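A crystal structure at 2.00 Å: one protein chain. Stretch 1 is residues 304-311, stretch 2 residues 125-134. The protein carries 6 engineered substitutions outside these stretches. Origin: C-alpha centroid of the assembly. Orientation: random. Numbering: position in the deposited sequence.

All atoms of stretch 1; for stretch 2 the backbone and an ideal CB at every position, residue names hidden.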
ATOM      1  N   THR B 304     -16.445   1.424   0.563  1.00 31.48           N
ATOM      2  CA  THR B 304     -15.325   2.293   0.243  1.00 30.40           C
ATOM      3  C   THR B 304     -14.136   1.371  -0.024  1.00 30.63           C
ATOM      4  O   THR B 304     -14.226   0.157   0.196  1.00 30.34           O
ATOM      5  CB  THR B 304     -14.978   3.236   1.417  1.00 30.13           C
ATOM      6  OG1 THR B 304     -14.324   2.499   2.457  1.00 31.77           O
ATOM      7  CG2 THR B 304     -16.241   3.874   1.982  1.00 31.23           C
ATOM      8  N   VAL B 305     -13.025   1.931  -0.495  1.00 29.17           N
ATOM      9  CA  VAL B 305     -11.851   1.110  -0.756  1.00 29.48           C
ATOM     10  C   VAL B 305     -11.389   0.397   0.516  1.00 29.95           C
ATOM     11  O   VAL B 305     -10.767  -0.655   0.449  1.00 29.00           O
ATOM     12  CB  VAL B 305     -10.682   1.957  -1.305  1.00 29.12           C
ATOM     13  CG1 VAL B 305     -11.074   2.557  -2.639  1.00 30.79           C
ATOM     14  CG2 VAL B 305     -10.315   3.062  -0.314  1.00 27.87           C
ATOM     15  N   LEU B 306     -11.703   0.980   1.669  1.00 31.08           N
ATOM     16  CA  LEU B 306     -11.325   0.421   2.966  1.00 32.60           C
ATOM     17  C   LEU B 306     -11.920  -0.956   3.251  1.00 33.28           C
ATOM     18  O   LEU B 306     -11.354  -1.720   4.033  1.00 33.11           O
ATOM     19  CB  LEU B 306     -11.734   1.374   4.094  1.00 33.66           C
ATOM     20  CG  LEU B 306     -10.862   2.597   4.432  1.00 37.65           C
ATOM     21  CD1 LEU B 306     -10.414   3.308   3.184  1.00 38.61           C
ATOM     22  CD2 LEU B 306     -11.653   3.539   5.335  1.00 35.00           C
ATOM     23  N   ASP B 307     -13.052  -1.270   2.618  1.00 34.00           N
ATOM     24  CA  ASP B 307     -13.738  -2.551   2.814  1.00 33.75           C
ATOM     25  C   ASP B 307     -13.385  -3.620   1.789  1.00 32.90           C
ATOM     26  O   ASP B 307     -13.873  -4.743   1.890  1.00 34.31           O
ATOM     27  CB  ASP B 307     -15.262  -2.376   2.717  1.00 32.79           C
ATOM     28  CG  ASP B 307     -15.777  -1.206   3.514  1.00 34.24           C
ATOM     29  OD1 ASP B 307     -15.551  -1.172   4.737  1.00 33.30           O
ATOM     30  OD2 ASP B 307     -16.421  -0.320   2.907  1.00 34.73           O
ATOM     31  N   ILE B 308     -12.552  -3.290   0.810  1.00 32.49           N
ATOM     32  CA  ILE B 308     -12.236  -4.244  -0.251  1.00 33.44           C
ATOM     33  C   ILE B 308     -10.828  -4.841  -0.258  1.00 32.60           C
ATOM     34  O   ILE B 308      -9.842  -4.129  -0.385  1.00 31.32           O
ATOM     35  CB  ILE B 308     -12.474  -3.589  -1.630  1.00 34.62           C
ATOM     36  CG1 ILE B 308     -13.897  -3.034  -1.706  1.00 34.66           C
ATOM     37  CG2 ILE B 308     -12.245  -4.600  -2.735  1.00 35.83           C
ATOM     38  CD1 ILE B 308     -14.153  -2.221  -2.960  1.00 31.70           C
ATOM     39  N   PRO B 309     -10.731  -6.174  -0.151  1.00 31.40           N
ATOM     40  CA  PRO B 309      -9.440  -6.875  -0.150  1.00 31.34           C
ATOM     41  C   PRO B 309      -8.781  -6.624  -1.502  1.00 28.30           C
ATOM     42  O   PRO B 309      -9.462  -6.590  -2.532  1.00 26.94           O
ATOM     43  CB  PRO B 309      -9.842  -8.344   0.029  1.00 32.15           C
ATOM     44  CG  PRO B 309     -11.171  -8.262   0.715  1.00 33.24           C
ATOM     45  CD  PRO B 309     -11.839  -7.129  -0.018  1.00 31.69           C
ATOM     46  N   PHE B 310      -7.467  -6.442  -1.502  1.00 28.74           N
ATOM     47  CA  PHE B 310      -6.757  -6.177  -2.748  1.00 30.14           C
ATOM     48  C   PHE B 310      -6.917  -7.311  -3.764  1.00 29.46           C
ATOM     49  O   PHE B 310      -6.835  -7.083  -4.967  1.00 29.12           O
ATOM     50  CB  PHE B 310      -5.275  -5.926  -2.472  1.00 30.29           C
ATOM     51  CG  PHE B 310      -4.978  -4.554  -1.924  1.00 30.82           C
ATOM     52  CD1 PHE B 310      -5.996  -3.741  -1.436  1.00 28.82           C
ATOM     53  CD2 PHE B 310      -3.671  -4.087  -1.877  1.00 28.99           C
ATOM     54  CE1 PHE B 310      -5.712  -2.483  -0.907  1.00 30.97           C
ATOM     55  CE2 PHE B 310      -3.377  -2.831  -1.351  1.00 27.85           C
ATOM     56  CZ  PHE B 310      -4.393  -2.029  -0.866  1.00 27.95           C
ATOM     57  N   SER B 311      -7.167  -8.525  -3.284  1.00 29.29           N
ATOM     58  CA  SER B 311      -7.340  -9.671  -4.183  1.00 31.48           C
ATOM     59  C   SER B 311      -8.429  -9.436  -5.238  1.00 31.60           C
ATOM     60  O   SER B 311      -8.328  -9.934  -6.363  1.00 31.06           O
ATOM     61  CB  SER B 311      -7.684 -10.928  -3.381  1.00 31.22           C
ATOM     62  OG  SER B 311      -8.896 -10.757  -2.671  1.00 36.13           O
ATOM     63  N   UNK B 125      -9.440  10.864  -2.530  1.00 36.12           N
ATOM     64  CA  UNK B 125      -9.546   9.591  -1.799  1.00 34.58           C
ATOM     65  C   UNK B 125      -9.253   8.349  -2.646  1.00 34.28           C
ATOM     66  O   UNK B 125      -9.312   8.383  -3.879  1.00 34.42           O
ATOM     67  CB  UNK B 125     -10.951   9.464  -1.208  1.00 34.58           C
ATOM     68  N   UNK B 126      -8.943   7.252  -1.962  1.00 35.00           N
ATOM     69  CA  UNK B 126      -8.641   6.013  -2.649  1.00 32.58           C
ATOM     70  C   UNK B 126      -7.364   5.390  -2.125  1.00 29.84           C
ATOM     71  O   UNK B 126      -7.297   4.973  -0.967  1.00 29.51           O
ATOM     72  CB  UNK B 126      -8.531   6.253  -4.156  1.00 32.58           C
ATOM     73  N   UNK B 127      -6.335   5.340  -2.967  1.00 29.02           N
ATOM     74  CA  UNK B 127      -5.074   4.739  -2.553  1.00 26.85           C
ATOM     75  C   UNK B 127      -4.441   5.443  -1.353  1.00 25.79           C
ATOM     76  O   UNK B 127      -3.923   4.787  -0.451  1.00 23.81           O
ATOM     77  CB  UNK B 127      -4.092   4.746  -3.727  1.00 26.85           C
ATOM     78  N   UNK B 128      -4.480   6.769  -1.326  1.00 24.23           N
ATOM     79  CA  UNK B 128      -3.891   7.471  -0.197  1.00 26.00           C
ATOM     80  C   UNK B 128      -4.619   7.133   1.094  1.00 26.29           C
ATOM     81  O   UNK B 128      -3.997   6.980   2.145  1.00 25.17           O
ATOM     82  CB  UNK B 128      -3.913   8.982  -0.437  1.00 26.00           C
ATOM     83  N   UNK B 129      -5.941   6.997   1.001  1.00 26.21           N
ATOM     84  CA  UNK B 129      -6.775   6.662   2.146  1.00 26.70           C
ATOM     85  C   UNK B 129      -6.348   5.314   2.718  1.00 24.99           C
ATOM     86  O   UNK B 129      -6.180   5.168   3.923  1.00 24.88           O
ATOM     87  CB  UNK B 129      -8.253   6.638   1.752  1.00 26.70           C
ATOM     88  N   UNK B 130      -6.178   4.331   1.838  1.00 25.79           N
ATOM     89  CA  UNK B 130      -5.780   2.992   2.260  1.00 25.12           C
ATOM     90  C   UNK B 130      -4.448   3.028   2.987  1.00 23.26           C
ATOM     91  O   UNK B 130      -4.261   2.339   3.991  1.00 23.86           O
ATOM     92  CB  UNK B 130      -5.698   2.051   1.056  1.00 25.12           C
ATOM     93  N   UNK B 131      -3.516   3.827   2.473  1.00 23.05           N
ATOM     94  CA  UNK B 131      -2.210   3.900   3.089  1.00 23.72           C
ATOM     95  C   UNK B 131      -2.170   4.667   4.393  1.00 23.29           C
ATOM     96  O   UNK B 131      -1.325   4.377   5.239  1.00 25.20           O
ATOM     97  CB  UNK B 131      -1.224   4.534   2.106  1.00 23.72           C
ATOM     98  N   UNK B 132      -3.064   5.638   4.574  1.00 24.42           N
ATOM     99  CA  UNK B 132      -3.099   6.349   5.857  1.00 25.20           C
ATOM    100  C   UNK B 132      -3.585   5.300   6.862  1.00 24.26           C
ATOM    101  O   UNK B 132      -3.034   5.151   7.950  1.00 26.58           O
ATOM    102  CB  UNK B 132      -4.000   7.585   5.822  1.00 25.20           C
ATOM    103  N   UNK B 133      -4.618   4.561   6.471  1.00 25.15           N
ATOM    104  CA  UNK B 133      -5.195   3.523   7.313  1.00 25.49           C
ATOM    105  C   UNK B 133      -4.162   2.471   7.695  1.00 26.38           C
ATOM    106  O   UNK B 133      -3.977   2.157   8.874  1.00 25.04           O
ATOM    107  CB  UNK B 133      -6.376   2.861   6.600  1.00 25.49           C
ATOM    108  N   UNK B 134      -3.492   1.928   6.685  1.00 27.61           N
ATOM    109  CA  UNK B 134      -2.464   0.922   6.909  1.00 26.79           C
ATOM    110  C   UNK B 134      -1.423   1.452   7.888  1.00 26.45           C
ATOM    111  O   UNK B 134      -1.042   0.775   8.840  1.00 25.96           O
ATOM    112  CB  UNK B 134      -1.805   0.518   5.589  1.00 26.79           C
TER

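Stretch 1 offers an apolar surface to the helix of stretch 2: V305 and L306, in a short 3-10 segment, and the ring of F310. No charged side chain of stretch 1 comes near the helix, so the positions facing it should favour hydrocarbon.

Position 125 has phi/psi of -64/160, and its CB has nothing of stretch 1 within 5.5 Å. Many residues would suit; phi also allows proline, and P125 is found, preceded by a cis peptide bond.

At 126 the backbone decides. With phi/psi of 131/-113, a CB would be jammed against the carbonyl O of the preceding residue, which by itself calls for glycine. The residue is G126. Its backbone lies close to stretch 1, with G126 O 3.6 Å from V305 CG2, while the same oxygen accepts the helical hydrogen bond from the amide of position 130.

Positions 127 and 128 have CBs beyond 5.5 Å of stretch 1, which sets no preference there. They are L127 and F128, and neither touches it.

At 129 the CB points toward stretch 1, with the ideal CB 4.2 Å from L306 CD1 and 4.6 Å from V305 CG2. Such proximity suits a small residue: alanine, serine, perhaps cysteine. S129 is deposited. Its CB packs 4.2 Å from L306 CD1, and its hydroxyl turns back along the helix, where G126 N donates to S129 OG at 2.9 Å.

At 130 the CA-to-CB bond points sideways to stretch 1, but its ideal CB is 4.7 Å from F310 CZ and 4.9 Å from V305 CG2. A branched or long apolar chain, leucine, isoleucine or methionine, could extend between these groups. L130 (chi1 m, chi2 t) does so and has the largest covered area of the helix: its CG is 3.8 Å from V305 CG2, its CD1 meets F310 CE1 obliquely at 3.7 Å, and its CD2 lies 3.5 Å from V305 O and 4.1 Å from L306 CA.

Positions 131 and 132 have no atom of stretch 1 near their CBs, so polar or apolar residues are equally compatible. They are N131 and R132, neither in contact with it.

One turn after 129, the CB of 133 again points toward stretch 1, its ideal position 5.0 Å from L306 CG. That gap leaves room for a medium-sized apolar chain, such as leucine or methionine. L133 (chi1 t, chi2 p) brings its CD2 to 3.7 Å from L306 CG.

Position 134 has a CB out of reach of stretch 1, which leaves the choice open; L134 occupies it.

Stretch 2, residues 125-134: PGLFSLNRLL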
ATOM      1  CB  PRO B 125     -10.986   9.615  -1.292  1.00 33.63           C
ATOM      2  CG  PRO B 125     -11.701  10.290  -2.427  1.00 32.15           C
ATOM      3  CD  PRO B 125     -10.776  11.457  -2.733  1.00 36.49           C
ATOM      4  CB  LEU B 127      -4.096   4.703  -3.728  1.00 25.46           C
ATOM      5  CG  LEU B 127      -4.674   4.047  -4.986  1.00 24.28           C
ATOM      6  CD1 LEU B 127      -3.588   3.942  -6.042  1.00 25.91           C
ATOM      7  CD2 LEU B 127      -5.221   2.666  -4.651  1.00 28.68           C
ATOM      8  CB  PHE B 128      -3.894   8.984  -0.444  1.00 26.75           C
ATOM      9  CG  PHE B 128      -2.764   9.456  -1.319  1.00 27.76           C
ATOM     10  CD1 PHE B 128      -1.970   8.548  -2.008  1.00 27.98           C
ATOM     11  CD2 PHE B 128      -2.504  10.808  -1.466  1.00 30.42           C
ATOM     12  CE1 PHE B 128      -0.934   8.989  -2.831  1.00 31.84           C
ATOM     13  CE2 PHE B 128      -1.467  11.257  -2.288  1.00 31.04           C
ATOM     14  CZ  PHE B 128      -0.684  10.350  -2.969  1.00 30.69           C
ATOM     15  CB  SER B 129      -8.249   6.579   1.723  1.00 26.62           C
ATOM     16  OG  SER B 129      -8.615   7.696   0.932  1.00 29.74           O
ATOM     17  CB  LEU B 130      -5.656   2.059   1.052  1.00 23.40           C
ATOM     18  CG  LEU B 130      -6.948   1.561   0.406  1.00 24.18           C
ATOM     19  CD1 LEU B 130      -6.667   1.071  -1.014  1.00 23.66           C
ATOM     20  CD2 LEU B 130      -7.552   0.441   1.288  1.00 20.94           C
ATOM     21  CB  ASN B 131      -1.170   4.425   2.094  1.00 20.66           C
ATOM     22  CG  ASN B 131      -0.731   3.342   1.119  1.00 20.44           C
ATOM     23  OD1 ASN B 131      -1.339   3.143   0.068  1.00 22.67           O
ATOM     24  ND2 ASN B 131       0.300   2.611   1.489  1.00 21.68           N
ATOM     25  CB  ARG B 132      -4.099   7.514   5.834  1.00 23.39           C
ATOM     26  CG  ARG B 132      -3.765   8.652   4.886  1.00 29.87           C
ATOM     27  CD  ARG B 132      -4.851   9.737   4.945  1.00 36.19           C
ATOM     28  NE  ARG B 132      -4.785  10.614   3.783  1.00 43.53           N
ATOM     29  CZ  ARG B 132      -5.663  10.613   2.785  1.00 42.52           C
ATOM     30  NH1 ARG B 132      -6.702   9.791   2.783  1.00 43.67           N
ATOM     31  NH2 ARG B 132      -5.484  11.431   1.770  1.00 49.15           N
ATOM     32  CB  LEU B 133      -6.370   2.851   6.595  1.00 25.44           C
ATOM     33  CG  LEU B 133      -7.017   1.691   7.358  1.00 27.43           C
ATOM     34  CD1 LEU B 133      -7.368   2.130   8.785  1.00 28.60           C
ATOM     35  CD2 LEU B 133      -8.259   1.213   6.601  1.00 28.25           C
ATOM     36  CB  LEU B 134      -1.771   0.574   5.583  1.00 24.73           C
ATOM     37  CG  LEU B 134      -0.760  -0.565   5.648  1.00 23.53           C
ATOM     38  CD1 LEU B 134      -1.500  -1.832   6.073  1.00 23.98           C
ATOM     39  CD2 LEU B 134      -0.072  -0.736   4.269  1.00 22.36           C
TER
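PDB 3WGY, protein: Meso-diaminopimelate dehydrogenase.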